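Local coordinates for dienelactone hydrolase (Anabaena variabilis, PDB 2O2G), which probably acts as an alpha/beta-fold hydrolase related to dienelactone hydrolases, its physiological substrate not being established, at residues Val59-Gln62 / Ala66-Leu69; Arg97-Thr102 / Ala133-Thr138; Gly120-Gly125 / Ala197-Glu202; Arg148-Pro153 / Ile175-Asp180; Ser188-Ile193 / Ser215-His220. All coordinates share one frame; numbering follows the deposited sequence. Where two conformers were deposited one is given.

Contact 1 (Val59-Gln62 / Ala66-Leu69)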
# COMPACT_ATOMS: atom_id res chain seq x y z
N VAL A 59 -0.72 10.60 8.99
CA VAL A 59 0.30 10.27 10.01
C VAL A 59 1.69 10.21 9.35
O VAL A 59 2.64 10.79 9.86
CB VAL A 59 -0.03 8.96 10.76
CG1 VAL A 59 1.07 8.62 11.74
CG2 VAL A 59 -1.34 9.09 11.49
N LEU A 60 1.78 9.58 8.18
CA LEU A 60 3.04 9.50 7.43
C LEU A 60 3.50 10.91 7.03
O LEU A 60 4.67 11.28 7.19
CB LEU A 60 2.88 8.60 6.19
CG LEU A 60 2.42 7.16 6.46
CD1 LEU A 60 2.20 6.38 5.16
CD2 LEU A 60 3.41 6.41 7.32
N GLN A 61 2.57 11.70 6.50
CA GLN A 61 2.90 13.10 6.12
C GLN A 61 3.50 13.87 7.30
O GLN A 61 4.44 14.64 7.13
CB GLN A 61 1.65 13.82 5.64
CG GLN A 61 1.09 13.31 4.30
CD GLN A 61 -0.36 13.67 4.11
OE1 GLN A 61 -0.88 14.60 4.73
NE2 GLN A 61 -1.03 12.92 3.26
N GLN A 62 2.89 13.73 8.47
CA GLN A 62 3.35 14.40 9.69
C GLN A 62 4.77 13.97 10.09
O GLN A 62 5.48 14.73 10.71
CB GLN A 62 2.37 14.11 10.84
CG GLN A 62 1.07 14.97 10.80
CD GLN A 62 -0.04 14.54 11.81
OE1 GLN A 62 0.07 13.53 12.51
NE2 GLN A 62 -1.11 15.34 11.85
N ALA A 66 6.17 11.62 1.90
CA ALA A 66 5.24 11.92 0.83
C ALA A 66 4.28 10.78 0.74
O ALA A 66 4.62 9.65 1.14
CB ALA A 66 5.96 12.08 -0.51
N THR A 67 3.09 11.05 0.20
CA THR A 67 2.07 9.99 -0.02
C THR A 67 1.31 10.15 -1.35
O THR A 67 1.09 11.27 -1.81
CB THR A 67 1.02 9.95 1.13
OG1 THR A 67 0.27 11.18 1.17
CG2 THR A 67 1.71 9.72 2.48
N LEU A 68 0.95 9.02 -1.95
CA LEU A 68 0.07 8.97 -3.13
C LEU A 68 -1.04 7.96 -2.85
O LEU A 68 -0.80 6.77 -2.74
CB LEU A 68 0.81 8.58 -4.40
CG LEU A 68 -0.07 8.44 -5.65
CD1 LEU A 68 -0.82 9.75 -5.93
CD2 LEU A 68 0.79 7.98 -6.83
N LEU A 69 -2.24 8.49 -2.62
CA LEU A 69 -3.44 7.71 -2.44
C LEU A 69 -4.06 7.68 -3.82
O LEU A 69 -4.36 8.72 -4.37
CB LEU A 69 -4.34 8.41 -1.44
CG LEU A 69 -3.81 8.34 0.01
CD1 LEU A 69 -4.32 9.52 0.80
CD2 LEU A 69 -4.21 7.05 0.63

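Contact 2 (Arg97-Thr102 / Ala133-Thr138). With SO4 (sulfate ion), chain C.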
# COMPACT_ATOMS: atom_id res chain seq x y z
N ARG A 97 -1.67 -2.21 -12.00
CA ARG A 97 -2.02 -0.80 -11.83
C ARG A 97 -1.07 -0.13 -10.88
O ARG A 97 -0.63 0.98 -11.10
CB ARG A 97 -3.48 -0.65 -11.36
CG ARG A 97 -4.48 -1.17 -12.39
CD ARG A 97 -4.50 -0.19 -13.55
NE ARG A 97 -5.29 -0.65 -14.66
CZ ARG A 97 -6.61 -0.61 -14.70
NH1 ARG A 97 -7.31 -0.13 -13.69
NH2 ARG A 97 -7.22 -1.07 -15.77
N LEU A 98 -0.71 -0.84 -9.82
CA LEU A 98 0.27 -0.33 -8.84
C LEU A 98 1.67 -0.18 -9.48
O LEU A 98 2.35 0.82 -9.26
CB LEU A 98 0.30 -1.27 -7.65
CG LEU A 98 0.81 -0.76 -6.31
CD1 LEU A 98 0.12 0.55 -5.92
CD2 LEU A 98 0.54 -1.86 -5.30
N VAL A 99 2.06 -1.16 -10.30
CA VAL A 99 3.34 -1.09 -11.04
C VAL A 99 3.31 0.17 -11.92
O VAL A 99 4.30 0.88 -11.99
CB VAL A 99 3.58 -2.36 -11.91
CG1 VAL A 99 4.74 -2.19 -12.90
CG2 VAL A 99 3.82 -3.58 -11.02
N GLY A 100 2.18 0.39 -12.62
CA GLY A 100 1.97 1.58 -13.48
C GLY A 100 2.10 2.89 -12.71
O GLY A 100 2.81 3.81 -13.16
N ALA A 101 1.46 2.98 -11.55
CA ALA A 101 1.61 4.15 -10.67
C ALA A 101 3.03 4.36 -10.16
O ALA A 101 3.47 5.50 -9.96
CB ALA A 101 0.64 4.08 -9.49
N THR A 102 3.75 3.27 -9.92
CA THR A 102 5.16 3.32 -9.47
C THR A 102 6.01 3.96 -10.59
O THR A 102 6.75 4.91 -10.37
CB THR A 102 5.67 1.88 -9.08
OG1 THR A 102 4.80 1.32 -8.07
CG2 THR A 102 7.09 1.94 -8.53
N ALA A 133 7.65 -7.37 -6.35
CA ALA A 133 8.46 -8.40 -7.00
C ALA A 133 8.76 -8.04 -8.46
O ALA A 133 9.77 -8.50 -8.99
CB ALA A 133 7.77 -9.71 -6.93
N GLU A 134 7.88 -7.25 -9.09
CA GLU A 134 8.07 -6.72 -10.46
C GLU A 134 8.97 -5.47 -10.56
O GLU A 134 9.40 -5.13 -11.67
CB GLU A 134 6.74 -6.34 -11.13
CG GLU A 134 5.76 -7.44 -11.27
CD GLU A 134 6.28 -8.56 -12.09
OE1 GLU A 134 6.81 -8.27 -13.20
OE2 GLU A 134 6.18 -9.71 -11.63
N ARG A 135 9.22 -4.78 -9.46
CA ARG A 135 10.10 -3.60 -9.45
C ARG A 135 11.11 -3.67 -8.30
O ARG A 135 11.10 -2.79 -7.40
CB ARG A 135 9.23 -2.32 -9.36
CG ARG A 135 8.37 -2.05 -10.57
CD ARG A 135 9.20 -1.49 -11.71
NE ARG A 135 8.42 -1.21 -12.90
CZ ARG A 135 8.17 -2.10 -13.85
NH1 ARG A 135 8.54 -3.37 -13.71
NH2 ARG A 135 7.42 -1.76 -14.87
N PRO A 136 12.00 -4.67 -8.32
CA PRO A 136 12.93 -4.89 -7.19
C PRO A 136 13.93 -3.80 -6.87
O PRO A 136 14.35 -3.67 -5.70
CB PRO A 136 13.66 -6.18 -7.59
CG PRO A 136 13.61 -6.17 -9.09
CD PRO A 136 12.24 -5.67 -9.40
N GLU A 137 14.35 -3.03 -7.86
CA GLU A 137 15.31 -1.97 -7.58
C GLU A 137 14.62 -0.68 -7.18
O GLU A 137 15.23 0.16 -6.53
CB GLU A 137 16.24 -1.76 -8.78
N THR A 138 13.34 -0.54 -7.51
CA THR A 138 12.60 0.70 -7.29
C THR A 138 11.84 0.74 -5.96
O THR A 138 11.77 1.79 -5.32
CB THR A 138 11.62 0.92 -8.47
OG1 THR A 138 12.37 0.94 -9.69
CG2 THR A 138 10.82 2.25 -8.36
S SO4 C . 13.14 -2.24 -11.14
O1 SO4 C . 13.83 -1.27 -12.01
O2 SO4 C . 12.17 -2.91 -11.97
O3 SO4 C . 12.58 -1.49 -10.04
O4 SO4 C . 14.10 -3.23 -10.64

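Contact 3 (Gly120-Gly125 / Ala197-Glu202)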
# COMPACT_ATOMS: atom_id res chain seq x y z
N GLY A 120 -0.21 -1.49 1.50
CA GLY A 120 -1.30 -2.22 0.92
C GLY A 120 -2.30 -2.60 1.99
O GLY A 120 -1.91 -3.23 2.97
N ALA A 121 -3.58 -2.26 1.77
CA ALA A 121 -4.64 -2.51 2.75
C ALA A 121 -5.53 -3.68 2.32
O ALA A 121 -6.03 -3.72 1.17
CB ALA A 121 -5.48 -1.27 2.93
N SER A 122 -5.72 -4.62 3.24
CA SER A 122 -6.57 -5.78 3.00
C SER A 122 -6.16 -6.47 1.69
O SER A 122 -5.02 -6.87 1.57
CB SER A 122 -8.04 -5.36 3.04
OG SER A 122 -8.35 -4.81 4.31
N THR A 123 -7.05 -6.59 0.69
CA THR A 123 -6.63 -7.20 -0.60
C THR A 123 -5.46 -6.45 -1.31
O THR A 123 -4.71 -7.04 -2.13
CB THR A 123 -7.82 -7.37 -1.61
OG1 THR A 123 -8.39 -6.09 -1.90
CG2 THR A 123 -8.87 -8.31 -1.07
N GLY A 124 -5.28 -5.16 -1.00
CA GLY A 124 -4.15 -4.38 -1.51
C GLY A 124 -2.77 -4.92 -1.11
O GLY A 124 -1.78 -4.76 -1.85
N GLY A 125 -2.71 -5.56 0.06
CA GLY A 125 -1.47 -6.17 0.56
C GLY A 125 -0.86 -7.14 -0.44
O GLY A 125 0.30 -7.00 -0.83
N ALA A 197 -7.52 -6.40 17.94
CA ALA A 197 -7.96 -5.60 16.81
C ALA A 197 -8.56 -6.60 15.82
O ALA A 197 -8.04 -7.71 15.66
CB ALA A 197 -6.79 -4.87 16.18
N SER A 198 -9.65 -6.21 15.15
CA SER A 198 -10.31 -7.09 14.14
C SER A 198 -9.84 -6.74 12.71
O SER A 198 -8.92 -5.95 12.53
CB SER A 198 -11.82 -7.05 14.32
OG SER A 198 -12.28 -5.72 14.43
N HIS A 199 -10.45 -7.32 11.68
CA HIS A 199 -9.93 -7.14 10.32
C HIS A 199 -9.55 -5.72 9.87
O HIS A 199 -8.48 -5.53 9.28
CB HIS A 199 -10.82 -7.84 9.26
CG HIS A 199 -10.19 -7.89 7.91
ND1 HIS A 199 -9.07 -8.66 7.64
CD2 HIS A 199 -10.45 -7.19 6.78
CE1 HIS A 199 -8.71 -8.46 6.38
NE2 HIS A 199 -9.51 -7.56 5.84
N LEU A 200 -10.40 -4.73 10.11
CA LEU A 200 -10.11 -3.35 9.65
C LEU A 200 -9.63 -2.43 10.77
O LEU A 200 -9.70 -1.18 10.63
CB LEU A 200 -11.33 -2.72 8.99
CG LEU A 200 -11.88 -3.43 7.76
CD1 LEU A 200 -13.21 -2.82 7.39
CD2 LEU A 200 -10.88 -3.33 6.61
N PHE A 201 -9.18 -3.03 11.87
CA PHE A 201 -8.56 -2.26 12.94
C PHE A 201 -9.44 -1.13 13.39
O PHE A 201 -8.99 -0.01 13.56
CB PHE A 201 -7.20 -1.72 12.46
CG PHE A 201 -6.27 -2.80 12.05
CD1 PHE A 201 -6.31 -3.31 10.75
CD2 PHE A 201 -5.40 -3.36 12.95
CE1 PHE A 201 -5.49 -4.34 10.38
CE2 PHE A 201 -4.57 -4.40 12.57
CZ PHE A 201 -4.63 -4.88 11.27
N GLU A 202 -10.70 -1.48 13.63
CA GLU A 202 -11.70 -0.51 14.03
C GLU A 202 -11.75 -0.21 15.52
O GLU A 202 -12.29 0.80 15.91
CB GLU A 202 -13.07 -0.98 13.58
CG GLU A 202 -13.27 -0.86 12.09
CD GLU A 202 -14.53 -1.57 11.62
OE1 GLU A 202 -14.72 -2.75 12.01
OE2 GLU A 202 -15.30 -0.96 10.85
O HOH W 1 -7.08 -4.93 6.84

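Contact 4 (Arg148-Pro153 / Ile175-Asp180)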
# COMPACT_ATOMS: atom_id res chain seq x y z
N ARG A 148 -3.79 -10.84 2.73
CA ARG A 148 -3.67 -12.30 2.46
C ARG A 148 -2.51 -12.46 1.47
O ARG A 148 -2.72 -12.83 0.32
CB ARG A 148 -4.97 -12.92 1.92
CG ARG A 148 -6.11 -12.99 2.93
CD ARG A 148 -5.81 -13.92 4.12
NE ARG A 148 -5.41 -15.25 3.67
CZ ARG A 148 -6.25 -16.17 3.23
NH1 ARG A 148 -7.55 -15.94 3.20
NH2 ARG A 148 -5.80 -17.35 2.82
N PRO A 149 -1.27 -12.17 1.92
CA PRO A 149 -0.04 -12.31 1.13
C PRO A 149 0.20 -13.76 0.73
O PRO A 149 0.75 -14.04 -0.32
CB PRO A 149 1.05 -11.89 2.14
CG PRO A 149 0.44 -12.15 3.47
CD PRO A 149 -0.96 -11.71 3.29
N ASP A 150 -0.23 -14.68 1.57
CA ASP A 150 -0.08 -16.10 1.29
C ASP A 150 -0.73 -16.47 -0.03
O ASP A 150 -0.39 -17.49 -0.62
CB ASP A 150 -0.73 -16.92 2.39
CG ASP A 150 -2.18 -16.55 2.56
OD1 ASP A 150 -2.46 -15.36 2.92
OD2 ASP A 150 -3.03 -17.43 2.29
N LEU A 151 -1.67 -15.64 -0.49
CA LEU A 151 -2.35 -15.91 -1.76
C LEU A 151 -1.64 -15.32 -2.98
O LEU A 151 -2.23 -15.24 -4.05
CB LEU A 151 -3.81 -15.45 -1.68
CG LEU A 151 -4.67 -16.12 -0.60
CD1 LEU A 151 -6.07 -15.52 -0.67
CD2 LEU A 151 -4.70 -17.63 -0.74
N ALA A 152 -0.36 -14.98 -2.83
CA ALA A 152 0.50 -14.47 -3.92
C ALA A 152 1.83 -15.23 -3.79
O ALA A 152 2.88 -14.61 -3.72
CB ALA A 152 0.74 -12.99 -3.73
N PRO A 153 1.77 -16.57 -3.76
CA PRO A 153 2.96 -17.33 -3.40
C PRO A 153 4.11 -17.29 -4.38
O PRO A 153 5.25 -17.50 -3.96
CB PRO A 153 2.43 -18.76 -3.29
CG PRO A 153 1.30 -18.81 -4.25
CD PRO A 153 0.65 -17.47 -4.10
N ILE A 175 -4.05 -14.28 10.50
CA ILE A 175 -2.77 -14.34 11.22
C ILE A 175 -1.94 -15.54 10.74
O ILE A 175 -0.82 -15.37 10.32
CB ILE A 175 -2.95 -14.42 12.76
CG1 ILE A 175 -3.67 -13.19 13.32
CG2 ILE A 175 -1.58 -14.57 13.46
CD1 ILE A 175 -4.14 -13.36 14.78
N ALA A 176 -2.52 -16.73 10.77
CA ALA A 176 -1.79 -17.92 10.35
C ALA A 176 -1.31 -17.81 8.90
O ALA A 176 -0.23 -18.28 8.56
CB ALA A 176 -2.62 -19.15 10.54
N MSE A 177 -2.08 -17.11 8.06
CA MSE A 177 -1.75 -16.98 6.67
C MSE A 177 -0.63 -15.99 6.49
O MSE A 177 0.19 -16.17 5.60
CB MSE A 177 -2.98 -16.66 5.84
CG MSE A 177 -3.95 -17.84 5.75
SE MSE A 177 -3.08 -19.58 5.08
CE MSE A 177 -3.36 -19.91 3.03
N ASN A 178 -0.57 -14.96 7.35
CA ASN A 178 0.56 -14.02 7.33
C ASN A 178 1.83 -14.73 7.86
O ASN A 178 2.93 -14.51 7.37
CB ASN A 178 0.26 -12.74 8.10
CG ASN A 178 -0.49 -11.72 7.26
OD1 ASN A 178 0.10 -10.74 6.81
ND2 ASN A 178 -1.75 -11.98 6.96
N GLU A 179 1.67 -15.56 8.88
CA GLU A 179 2.77 -16.37 9.42
C GLU A 179 3.34 -17.26 8.32
O GLU A 179 4.54 -17.36 8.16
CB GLU A 179 2.31 -17.21 10.60
CG GLU A 179 1.93 -16.40 11.87
CD GLU A 179 1.38 -17.31 12.98
OE1 GLU A 179 0.95 -18.43 12.64
OE2 GLU A 179 1.38 -16.91 14.17
N ASP A 180 2.46 -17.89 7.54
CA ASP A 180 2.88 -18.71 6.40
C ASP A 180 3.64 -17.87 5.37
O ASP A 180 4.71 -18.25 4.92
CB ASP A 180 1.68 -19.38 5.71
CG ASP A 180 1.05 -20.52 6.53
OD1 ASP A 180 1.48 -20.83 7.68
OD2 ASP A 180 0.10 -21.13 5.98

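Contact 5 (Ser188-Ile193 / Ser215-His220)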
# COMPACT_ATOMS: atom_id res chain seq x y z
N SER A 188 14.47 -8.82 4.37
CA SER A 188 14.30 -8.36 5.75
C SER A 188 12.79 -8.30 5.94
O SER A 188 12.05 -7.80 5.08
CB SER A 188 14.91 -6.97 6.01
OG SER A 188 16.32 -7.01 5.95
N LYS A 189 12.32 -8.78 7.09
CA LYS A 189 10.88 -8.93 7.24
C LYS A 189 10.45 -8.97 8.69
O LYS A 189 11.26 -9.28 9.58
CB LYS A 189 10.48 -10.24 6.54
CG LYS A 189 11.12 -11.44 7.15
CD LYS A 189 10.83 -12.73 6.38
CE LYS A 189 11.43 -13.89 7.07
NZ LYS A 189 11.38 -15.18 6.25
N ARG A 190 9.16 -8.70 8.92
CA ARG A 190 8.57 -8.79 10.26
C ARG A 190 7.08 -8.92 10.20
O ARG A 190 6.45 -8.35 9.30
CB ARG A 190 8.90 -7.57 11.10
CG ARG A 190 8.56 -7.66 12.59
CD ARG A 190 9.16 -6.47 13.32
NE ARG A 190 10.62 -6.55 13.17
CZ ARG A 190 11.46 -5.52 13.12
NH1 ARG A 190 11.02 -4.27 13.21
NH2 ARG A 190 12.76 -5.74 12.94
N LEU A 191 6.54 -9.69 11.15
CA LEU A 191 5.10 -9.81 11.35
C LEU A 191 4.84 -9.29 12.74
O LEU A 191 5.49 -9.73 13.72
CB LEU A 191 4.62 -11.25 11.25
CG LEU A 191 3.17 -11.64 11.59
CD1 LEU A 191 2.15 -10.98 10.76
CD2 LEU A 191 3.00 -13.18 11.43
N VAL A 192 3.91 -8.35 12.84
CA VAL A 192 3.51 -7.83 14.11
C VAL A 192 2.01 -7.87 14.21
O VAL A 192 1.29 -7.61 13.24
CB VAL A 192 4.10 -6.40 14.39
CG1 VAL A 192 3.59 -5.39 13.40
CG2 VAL A 192 3.79 -5.97 15.83
N ILE A 193 1.54 -8.15 15.43
CA ILE A 193 0.14 -8.32 15.73
C ILE A 193 -0.34 -7.21 16.67
O ILE A 193 0.26 -6.94 17.72
CB ILE A 193 -0.08 -9.69 16.42
CG1 ILE A 193 0.49 -10.83 15.54
CG2 ILE A 193 -1.52 -9.91 16.68
CD1 ILE A 193 0.26 -12.19 16.11
N SER A 215 4.74 4.17 9.87
CA SER A 215 5.65 5.29 9.87
C SER A 215 7.09 4.88 10.25
O SER A 215 8.04 5.23 9.53
CB SER A 215 5.18 6.38 10.81
OG SER A 215 6.04 7.48 10.73
N GLU A 216 7.26 4.17 11.35
CA GLU A 216 8.59 3.69 11.78
C GLU A 216 9.29 2.91 10.68
O GLU A 216 10.49 3.08 10.41
CB GLU A 216 8.48 2.79 13.03
CG GLU A 216 8.25 3.64 14.25
CD GLU A 216 7.85 2.87 15.47
OE1 GLU A 216 7.32 1.75 15.33
OE2 GLU A 216 8.06 3.42 16.58
N TRP A 217 8.53 2.04 10.03
CA TRP A 217 9.08 1.20 8.97
C TRP A 217 9.52 2.00 7.76
O TRP A 217 10.66 1.83 7.28
CB TRP A 217 8.06 0.14 8.55
CG TRP A 217 8.59 -0.99 7.72
CD1 TRP A 217 8.48 -1.14 6.37
CD2 TRP A 217 9.23 -2.19 8.20
NE1 TRP A 217 9.05 -2.30 5.98
CE2 TRP A 217 9.51 -2.98 7.08
CE3 TRP A 217 9.60 -2.65 9.47
CZ2 TRP A 217 10.15 -4.23 7.17
CZ3 TRP A 217 10.23 -3.87 9.58
CH2 TRP A 217 10.48 -4.67 8.42
N PHE A 218 8.62 2.85 7.26
CA PHE A 218 8.91 3.65 6.05
C PHE A 218 10.02 4.65 6.31
O PHE A 218 10.88 4.89 5.46
CB PHE A 218 7.63 4.35 5.56
CG PHE A 218 6.61 3.41 4.98
CD1 PHE A 218 6.97 2.49 4.01
CD2 PHE A 218 5.28 3.47 5.36
CE1 PHE A 218 6.03 1.68 3.44
CE2 PHE A 218 4.34 2.65 4.77
CZ PHE A 218 4.71 1.75 3.85
N MSE A 219 10.02 5.26 7.50
CA MSE A 219 11.08 6.22 7.80
C MSE A 219 12.44 5.55 7.76
O MSE A 219 13.42 6.13 7.25
CB MSE A 219 10.80 6.91 9.13
CG MSE A 219 9.62 7.85 9.02
SE MSE A 219 10.10 9.41 8.00
CE MSE A 219 11.31 9.99 9.29
N HIS A 220 12.52 4.34 8.26
CA HIS A 220 13.81 3.63 8.24
C HIS A 220 14.25 3.20 6.85
O HIS A 220 15.41 3.41 6.49
CB HIS A 220 13.77 2.39 9.12
CG HIS A 220 15.06 1.63 9.12
ND1 HIS A 220 16.21 2.13 9.70
CD2 HIS A 220 15.39 0.43 8.59
CE1 HIS A 220 17.19 1.25 9.54
NE2 HIS A 220 16.72 0.21 8.87

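Contact 1 (Val59-Gln62 / Ala66-Leu69)
Leu-60 and Gln-61, near the end of helix 51-63, meet Thr-67 of strand 66-70 in the second half of a beta-alpha-beta unit: strand 36-41 leads into the helix, and the chain returns along strand 66-70, parallel to the first. Such crossovers build the alpha/beta-hydrolase fold, and here the turn after the helix is so short that only three residues separate the two segments. The backbone comes nearest at Gln-61 and Ala-66, whose CA atoms are 5.9 Å apart. The apolar part of the contact is small. Thr-67 points its CB at the helix, and its methyl CG2 lies 4.0 Å from CB of Leu-60, while CG of Gln-61 also comes near the same methyl. Beyond its CB, Leu-60 turns toward Phe-40 and toward helix 206-221, where it packs on Ser-215 and Phe-218. Thr-67 is also flanked by Ala-57 of the helix and Val-29 of the neighbouring strand 22-29. The polar part is a single bond between side chains that cross at about a right angle. The chain of Gln-61 runs extended beyond CG (chi2 159°), which carries its amide out to the threonine hydroxyl. There Gln-61 NE2 donates to Thr-67 OG1 at 3.0 Å, with an N-H...O angle of 157° and the oxygen 15° out of the amide plane.

Contact 2 (Arg97-Thr102 / Ala133-Thr138)
Val-99 and Thr-102 pack against Glu-134, Arg-135 and Thr-138 in a surface contact between two neighbouring helices of the alpha/beta-hydrolase fold: helix 91-107 meets the frayed end of helix 123-134 and the turn that leads into strand 139-145. Across the interface the touches are van der Waals in kind. CG1 of Val-99, anti to the backbone N (chi1 168°), sits over one face of the Arg-135 guanidinium, 3.4 Å from NH2 and offset toward the rim, and the two side chains cross at about a right angle. The other methyl of Val-99, CG2, rests 4.0 Å from CB of Glu-134. Farther along, the side chains of Thr-102 and Thr-138 slide past each other in opposite directions, their CG2 methyls 3.7 Å apart. OG1 of Thr-102 faces another way, bonded to Leu-98 O and to Tyr-118. Two bonds hold the guanidinium: Arg-135 NH1 donates to Glu-134 O at 2.8 Å, the oxygen lying in the guanidinium plane, and NE forms a salt bridge with Asp-103 of helix 91-107. With an alanine here in place of Arg-135, Asp-103 would probably lose its charged mate and Val-99 CG1 the flat group it rests on. In the turn, a sulfate, probably from the crystallisation liquor, accepts a bond from Glu-137 N to its O4 over 2.8 Å, and Thr-138 OG1 approaches O3. The contact thus works by methyl packing and by an ion pair from the turn after helix 123-134 to helix 91-107, while the turn, with Glu-137 N as the clear donor, can hold an anion in the crystal.

Contact 3 (Gly120-Gly125 / Ala197-Glu202)
Ser-122 approaches the imidazole of His-199 obliquely at the probable active site, with Leu-200 beside it. Ser-122 sits in the sharp turn between strand 115-121 and helix 123-134, at strained backbone angles (phi 51°, psi -120°), and Gly-120 and Gly-124 complete a Gly-x-Ser-x-Gly sequence, consistent with a nucleophile elbow. Side chains on these glycines would run into backbone oxygens of the same turn, so the tight bend depends on their absence. With CB of Ser-122 directed toward loop 197-202, Ser-122 OG lies 3.4 Å from His-199 NE2 in the conformer described, one of two modelled. CG of His-199 stands anti to the backbone N (chi1 -169°), a setting that carries the imidazole from the loop toward the elbow; at its far side ND1 is hydrogen-bonded to Asp-171. Leu-200 adds one apolar touch, its CD2 methyl 3.7 Å from Ser-122 OG. The serine hydroxyl also bonds Arg-145, and a water 2.8 Å from Ser-122 OG donates to His-199 O over 2.9 Å, linking the elbow to the loop. That water lies over one face of the imidazole and at the edge of the Phe-201 ring. The loop itself is shaped by a type I turn closed by Phe-201 N and Ser-198 O. Ser-122, His-199 and Asp-171 together are arranged in a way consistent with a Ser-His-Asp catalytic triad, in which the serine would probably act as the nucleophile of hydrolysis, as in other alpha/beta hydrolases.

Contact 4 (Arg148-Pro153 / Ile175-Asp180)
CG of Asp-150 lies between its backbone N and carbonyl carbon (chi1 56°), and the Arg-148 chain bends at both chi2 and chi3, which folds carboxylate and guanidinium together against Met-177. The contact belongs to the alpha/beta-hydrolase fold, where the loop after strand 139-145, with a short 3-10 turn, packs on helix 172-184. Arg-148 NE donates to the syn lone pair of Asp-150 OD1 over 3.0 Å, and NH2 turns to the other carboxylate oxygen, whose position is less sure. The flank of this salt-bridged pair lies on Met-177, a selenomethionine: its CB is 3.4 Å from Asp-150 CG, and its CG is 3.5 Å from Arg-148 NH2. Were Asp-150 an alanine, the Arg-148 guanidinium would probably lose its carboxylate mate and be able to turn away from Met-177. Leu-151 CD1 lies over one guanidinium face. Farther round, the buried Pro-149 crosses Asn-178 at about a right angle and also touches Leu-129 of helix 123-134. The asparagine amide is held by ND2, which donates to Val-174 O and Gly-147 O, while OD1 of Asn-178 rests 3.6 Å from CG of Pro-149.

Contact 5 (Ser188-Ile193 / Ser215-His220)
Arg-190 of strand 189-194 and Trp-217 of helix 206-221 carry this contact, in which one large ring bridges the wide gap between strand and helix: even the closest CA atoms, those of Arg-190 and Trp-217, are 10.1 Å apart. The meeting of charge and ring is edge-on for the tryptophan. Its CZ3 lies over one face of the guanidinium, offset toward the rim, and the two planes stand 90° apart. NH1 of Arg-190 is 3.7 Å from CZ3 of Trp-217 and lies in the plane of the indole, so the cation does not stack on the ring face. Arg-190 reaches this place by running out from the strand with CG anti to the backbone N (chi1 -170°) and then bending at chi3 (-63°), which brings the guanidinium to the edge of the indole. Van der Waals contact with the backbone is slighter: Trp-217 CH2 is 4.3 Å from Lys-189 C. CB of Lys-189 points away from the helix, and NZ bonds Leu-182 O and Leu-185 O. Polar bonding lies at the other side of the indole, where Trp-217 NE1 donates to Pro-162 O, which helps to fix the rotation of the ring. The same ring touches Leu-164, Ala-141 and Val-143 on the neighbouring strands and meets the ring of Tyr-221. Strand 189-194 forms one edge of the sheet within the chain, and a C-terminal helix packed across the last strands in this way belongs to the alpha/beta-hydrolase fold.

From the N terminus, contact 1 closes first, a short return from helix 51-63 to strand 66-70. Contact 2 then opens on helix 91-107 and closes at the end of helix 123-134 and the turn after it. Contact 3 starts inside that span, at the strand 115-121 elbow, and closes at loop 197-202, so contacts 2 and 3 cross. Contact 4 nests within contact 3, tying the loop after strand 139-145 to helix 172-184. Contact 5 opens at strand 189-194 before contact 3 has closed and ends on helix 206-221, crossing it. Helix 206-221 links contact 5 back to contact 1 through Leu-60 and Ser-215, while Asn-178 and Leu-191 join contacts 4 and 5.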